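Local coordinates for protein apicoplast TIC22, putative (Plasmodium falciparum 3D7, PDB 4E6Z) that probably acts as a chaperone in protein import into the apicoplast, as a Tic22-family component of the import machinery, at residues R68-E71 with E72-V76. Numbering follows the deposited sequence.
Sequences RPIE and EKLEV
Arg-68 lies across the side chain of Glu-72 at the start of helix 70-73, the first helix of the modelled chain of this Tic22-family protein, with Pro-69 at its N-cap position. The two side chains meet at about a right angle through the aliphatic part of the arginine: Glu-72 OE1 sits 3.4 Å from Arg-68 CB and 3.2 Å from Pro-69 CD. Glu-72 reaches back to these carbons because its CG stands trans to N (chi1 -167°) and the chain runs on extended. Arg-68 NH2 stays 5.0 Å from Glu-72 OE1, too far for a salt bridge, and the guanidinium and carboxylate planes lie 67° apart. A bend at chi3 (-57°) instead carries the guanidinium over toward Lys-73, where Arg-68 NH1 comes 3.9 Å from CG of the lysine, while the carbonyl oxygen of Glu-72 lies at the guanidinium edge, close to its plane but too far for a hydrogen bond. The lysine crosses the arginine at roughly a right angle, and its extended chain takes NZ away to a hydrogen bond with the carbonyl oxygen of Phe-255, which ties the helix to strand 255-258.

In the backbone of the same turn, the carbonyl oxygen of Pro-69 accepts two bonds, with Glu-72 N above the carbonyl plane and Lys-73 N within it. On another side of the turn, Ile-70 and Leu-74 cross obliquely, CG1 of the isoleucine lying 4.1 Å from CG of the leucine. Leu-74, buried, also packs on Met-135 and Tyr-139 of helix 135-150, whereas Ile-70 leans on His-252. Ile-70 O is close to both the backbone and the side chain of Leu-74: it accepts the hydrogen bond from Leu-74 N at 2.9 Å and lies 3.2 Å from Leu-74 CG.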
loop_
_atom_site.group_PDB
_atom_site.type_symbol
_atom_site.label_atom_id
_atom_site.label_comp_id
_atom_site.label_asym_id
_atom_site.label_seq_id
_atom_site.Cartn_x
_atom_site.Cartn_y
_atom_site.Cartn_z
ATOM N N ARG A 68 14.182 -14.371 -4.341
ATOM C CA ARG A 68 12.965 -13.801 -4.911
ATOM C C ARG A 68 13.179 -12.356 -5.347
ATOM O O ARG A 68 13.632 -11.526 -4.557
ATOM C CB ARG A 68 11.812 -13.878 -3.905
ATOM C CG ARG A 68 11.473 -15.289 -3.450
ATOM C CD ARG A 68 10.232 -15.315 -2.566
ATOM N NE ARG A 68 10.366 -14.455 -1.392
ATOM C CZ ARG A 68 9.576 -13.419 -1.126
ATOM N NH1 ARG A 68 9.776 -12.694 -0.033
ATOM N NH2 ARG A 68 8.583 -13.110 -1.951
ATOM N N PRO A 69 12.853 -12.050 -6.614
ATOM C CA PRO A 69 12.960 -10.689 -7.151
ATOM C C PRO A 69 11.988 -9.756 -6.439
ATOM O O PRO A 69 11.026 -10.231 -5.834
ATOM C CB PRO A 69 12.540 -10.854 -8.618
ATOM C CG PRO A 69 12.687 -12.313 -8.909
ATOM C CD PRO A 69 12.368 -13.003 -7.625
ATOM N N ILE A 70 12.229 -8.451 -6.512
ATOM C CA ILE A 70 11.363 -7.488 -5.840
ATOM C C ILE A 70 9.958 -7.484 -6.436
ATOM O O ILE A 70 8.978 -7.272 -5.724
ATOM C CB ILE A 70 11.936 -6.060 -5.881
ATOM C CG1 ILE A 70 11.143 -5.149 -4.944
ATOM C CG2 ILE A 70 11.931 -5.515 -7.298
ATOM C CD1 ILE A 70 11.415 -3.691 -5.156
ATOM N N GLU A 71 9.864 -7.720 -7.742
ATOM C CA GLU A 71 8.567 -7.814 -8.403
ATOM C C GLU A 71 7.714 -8.891 -7.743
ATOM O O GLU A 71 6.485 -8.834 -7.780
ATOM C CB GLU A 71 8.727 -8.115 -9.898
ATOM C CG GLU A 71 9.121 -6.916 -10.751
ATOM C CD GLU A 71 10.595 -6.570 -10.639
ATOM O OE1 GLU A 71 11.362 -7.384 -10.082
ATOM O OE2 GLU A 71 10.988 -5.483 -11.117
ATOM N N GLU A 72 8.375 -9.872 -7.139
ATOM C CA GLU A 72 7.683 -10.955 -6.451
ATOM C C GLU A 72 7.389 -10.580 -5.001
ATOM O O GLU A 72 6.411 -11.046 -4.416
ATOM C CB GLU A 72 8.507 -12.244 -6.518
ATOM C CG GLU A 72 7.751 -13.499 -6.105
ATOM C CD GLU A 72 8.571 -14.765 -6.294
ATOM O OE1 GLU A 72 9.792 -14.658 -6.537
ATOM O OE2 GLU A 72 7.993 -15.870 -6.202
ATOM N N LYS A 73 8.236 -9.733 -4.424
ATOM C CA LYS A 73 8.029 -9.267 -3.056
ATOM C C LYS A 73 6.835 -8.319 -2.973
ATOM O O LYS A 73 6.161 -8.241 -1.945
ATOM C CB LYS A 73 9.285 -8.577 -2.516
ATOM C CG LYS A 73 10.447 -9.510 -2.219
ATOM C CD LYS A 73 11.508 -8.806 -1.384
ATOM C CE LYS A 73 12.569 -9.777 -0.885
ATOM N NZ LYS A 73 13.485 -9.139 0.105
ATOM N N LEU A 74 6.584 -7.598 -4.062
ATOM C CA LEU A 74 5.481 -6.643 -4.127
ATOM C C LEU A 74 4.158 -7.346 -4.408
ATOM O O LEU A 74 3.085 -6.759 -4.261
ATOM C CB LEU A 74 5.743 -5.606 -5.221
ATOM C CG LEU A 74 7.026 -4.780 -5.115
ATOM C CD1 LEU A 74 7.105 -3.765 -6.247
ATOM C CD2 LEU A 74 7.085 -4.092 -3.783
ATOM N N GLU A 75 4.245 -8.610 -4.807
ATOM C CA GLU A 75 3.079 -9.364 -5.249
ATOM C C GLU A 75 2.097 -9.619 -4.107
ATOM O O GLU A 75 0.885 -9.690 -4.323
ATOM C CB GLU A 75 3.518 -10.687 -5.882
ATOM C CG GLU A 75 2.593 -11.202 -6.972
ATOM C CD GLU A 75 3.200 -12.361 -7.748
ATOM O OE1 GLU A 75 4.250 -12.885 -7.315
ATOM O OE2 GLU A 75 2.629 -12.746 -8.790
ATOM N N VAL A 76 2.623 -9.751 -2.894
ATOM C CA VAL A 76 1.794 -10.046 -1.726
ATOM C C VAL A 76 1.084 -8.807 -1.177
ATOM O O VAL A 76 0.265 -8.905 -0.264
ATOM C CB VAL A 76 2.619 -10.686 -0.595
ATOM C CG1 VAL A 76 3.368 -11.900 -1.116
ATOM C CG2 VAL A 76 3.584 -9.668 -0.008
#